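Hydroxyethylphosphonate dioxygenase (Streptomyces albus, PDB 6B9R) catalyses the iron-dependent, oxygen-using cleavage of 2-hydroxyethylphosphonate to hydroxymethylphosphonate and formate. Local coordinates at the interface of chains A and B. Sequence-based numbering; all coordinates share one arbitrary frame. Chains: chain A/B, Hydroxyethylphosphonate dioxygenase.

The interface of chains A and B. Residues chain A 422-423, 427, 442; chain B 212, 216, 220.
The phenol ring of A:Tyr442 is pressed by chain B on one face and at both edges of its hydroxyl end. Over that face lies the B:Leu212 side chain, whose methyl CD2 sits almost directly 3.7 Å above ring carbon CZ of A:Tyr442. In the ring plane, the carbonyl oxygen of B:Leu212 borders the CE1 edge, and methyl CD1 of B:Leu220 meets the opposite edge, 3.8 Å from CE2 of A:Tyr442. The hydroxyl OH of A:Tyr442 donates a hydrogen bond of 2.7 Å to B:Leu212 O, approaching in the carbonyl plane on a lone pair, with a C=O...O angle of 125°. With CG anti to the backbone nitrogen (chi1 168°), the side chain reaches from helix 438-443 towards the start of helix 215-223 of the partner, and chi2 of 63° turns the ring so that its edge faces the carbonyl. A phenylalanine here would probably keep much of the leucine packing but leave the B:Leu212 carbonyl without its phenolic donor. The two branches of B:Leu220 divide its remaining contacts: CD1 also touches A:Val427 CG1 at 4.0 Å, the two side chains passing in opposite directions, while CD2 meets the methyl CB of A:Ala423 at 3.9 Å. One turn earlier, B:Ala216 CB rests 3.7 Å from A:Val427 CG2 and 3.4 Å from the carbonyl O of A:Ser422. On the backbone side of that alanine, A:Ser422 CB packs against its CA. The patch, repeated by the two-fold axis, joins C-terminal helices 425-433 and 438-443 and the loop ahead of them to helix 215-223 and the preceding B:Leu212 of the other subunit, and probably helps hold together the dimer of the deposited assembly.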
ATOM      1  N   SER A 422      -3.196  -6.127  -0.326  1.00 16.67           N
ATOM      2  CA  SER A 422      -3.049  -4.754   0.136  1.00 17.53           C
ATOM      3  C   SER A 422      -2.820  -4.665   1.640  1.00 23.57           C
ATOM      4  O   SER A 422      -2.386  -3.615   2.119  1.00 23.38           O
ATOM      5  CB  SER A 422      -4.279  -3.946  -0.266  1.00 18.83           C
ATOM      6  OG  SER A 422      -4.432  -3.971  -1.676  1.00 25.44           O
ATOM      7  N   ALA A 423      -3.099  -5.728   2.401  1.00 18.43           N
ATOM      8  CA  ALA A 423      -2.759  -5.741   3.825  1.00 22.32           C
ATOM      9  C   ALA A 423      -1.289  -6.145   3.936  1.00 21.45           C
ATOM     10  O   ALA A 423      -0.929  -7.314   4.111  1.00 20.38           O
ATOM     11  CB  ALA A 423      -3.681  -6.668   4.607  1.00 24.45           C
ATOM     12  N   VAL A 427       0.446  -2.337   7.205  1.00 19.53           N
ATOM     13  CA  VAL A 427      -0.974  -2.356   7.564  1.00 18.27           C
ATOM     14  C   VAL A 427      -1.204  -3.273   8.761  1.00 18.79           C
ATOM     15  O   VAL A 427      -1.920  -2.932   9.705  1.00 19.18           O
ATOM     16  CB  VAL A 427      -1.836  -2.788   6.361  1.00 18.61           C
ATOM     17  CG1 VAL A 427      -3.289  -3.032   6.810  1.00 18.31           C
ATOM     18  CG2 VAL A 427      -1.795  -1.741   5.238  1.00 19.57           C
ATOM     19  N   TYR A 442     -13.018   0.343  11.640  1.00 24.37           N
ATOM     20  CA  TYR A 442     -12.167   0.466  10.458  1.00 23.76           C
ATOM     21  C   TYR A 442     -12.785  -0.267   9.278  1.00 21.87           C
ATOM     22  O   TYR A 442     -12.825   0.259   8.160  1.00 23.48           O
ATOM     23  CB  TYR A 442     -10.770  -0.065  10.779  1.00 20.72           C
ATOM     24  CG  TYR A 442      -9.864  -0.270   9.580  1.00 20.08           C
ATOM     25  CD1 TYR A 442      -9.471   0.798   8.790  1.00 21.13           C
ATOM     26  CD2 TYR A 442      -9.400  -1.539   9.250  1.00 21.04           C
ATOM     27  CE1 TYR A 442      -8.626   0.612   7.694  1.00 20.16           C
ATOM     28  CE2 TYR A 442      -8.561  -1.736   8.165  1.00 22.27           C
ATOM     29  CZ  TYR A 442      -8.174  -0.653   7.389  1.00 18.99           C
ATOM     30  OH  TYR A 442      -7.335  -0.860   6.302  1.00 21.16           O
TER
ATOM     31  N   LEU B 212      -3.462   2.315   6.186  1.00 30.87           N
ATOM     32  CA  LEU B 212      -4.802   1.795   6.445  1.00 31.63           C
ATOM     33  C   LEU B 212      -5.832   2.241   5.413  1.00 25.36           C
ATOM     34  O   LEU B 212      -6.735   1.469   5.071  1.00 22.06           O
ATOM     35  CB  LEU B 212      -5.261   2.235   7.831  1.00 27.65           C
ATOM     36  CG  LEU B 212      -4.551   1.553   8.987  1.00 25.28           C
ATOM     37  CD1 LEU B 212      -4.899   2.287  10.278  1.00 25.51           C
ATOM     38  CD2 LEU B 212      -4.961   0.079   9.056  1.00 20.83           C
ATOM     39  N   ALA B 216      -6.114  -1.162   1.211  1.00 16.50           N
ATOM     40  CA  ALA B 216      -6.104  -2.137   2.297  1.00 16.61           C
ATOM     41  C   ALA B 216      -7.461  -2.189   2.989  1.00 20.07           C
ATOM     42  O   ALA B 216      -7.988  -3.276   3.255  1.00 16.78           O
ATOM     43  CB  ALA B 216      -4.978  -1.813   3.289  1.00 16.46           C
ATOM     44  N   LEU B 220      -9.712  -5.624   3.222  1.00 17.52           N
ATOM     45  CA  LEU B 220     -10.012  -6.129   4.556  1.00 19.72           C
ATOM     46  C   LEU B 220     -11.512  -6.080   4.840  1.00 20.59           C
ATOM     47  O   LEU B 220     -12.057  -6.982   5.492  1.00 18.03           O
ATOM     48  CB  LEU B 220      -9.214  -5.338   5.602  1.00 17.60           C
ATOM     49  CG  LEU B 220      -7.700  -5.568   5.506  1.00 17.26           C
ATOM     50  CD1 LEU B 220      -6.905  -4.653   6.428  1.00 17.67           C
ATOM     51  CD2 LEU B 220      -7.377  -7.037   5.819  1.00 17.94           C
TER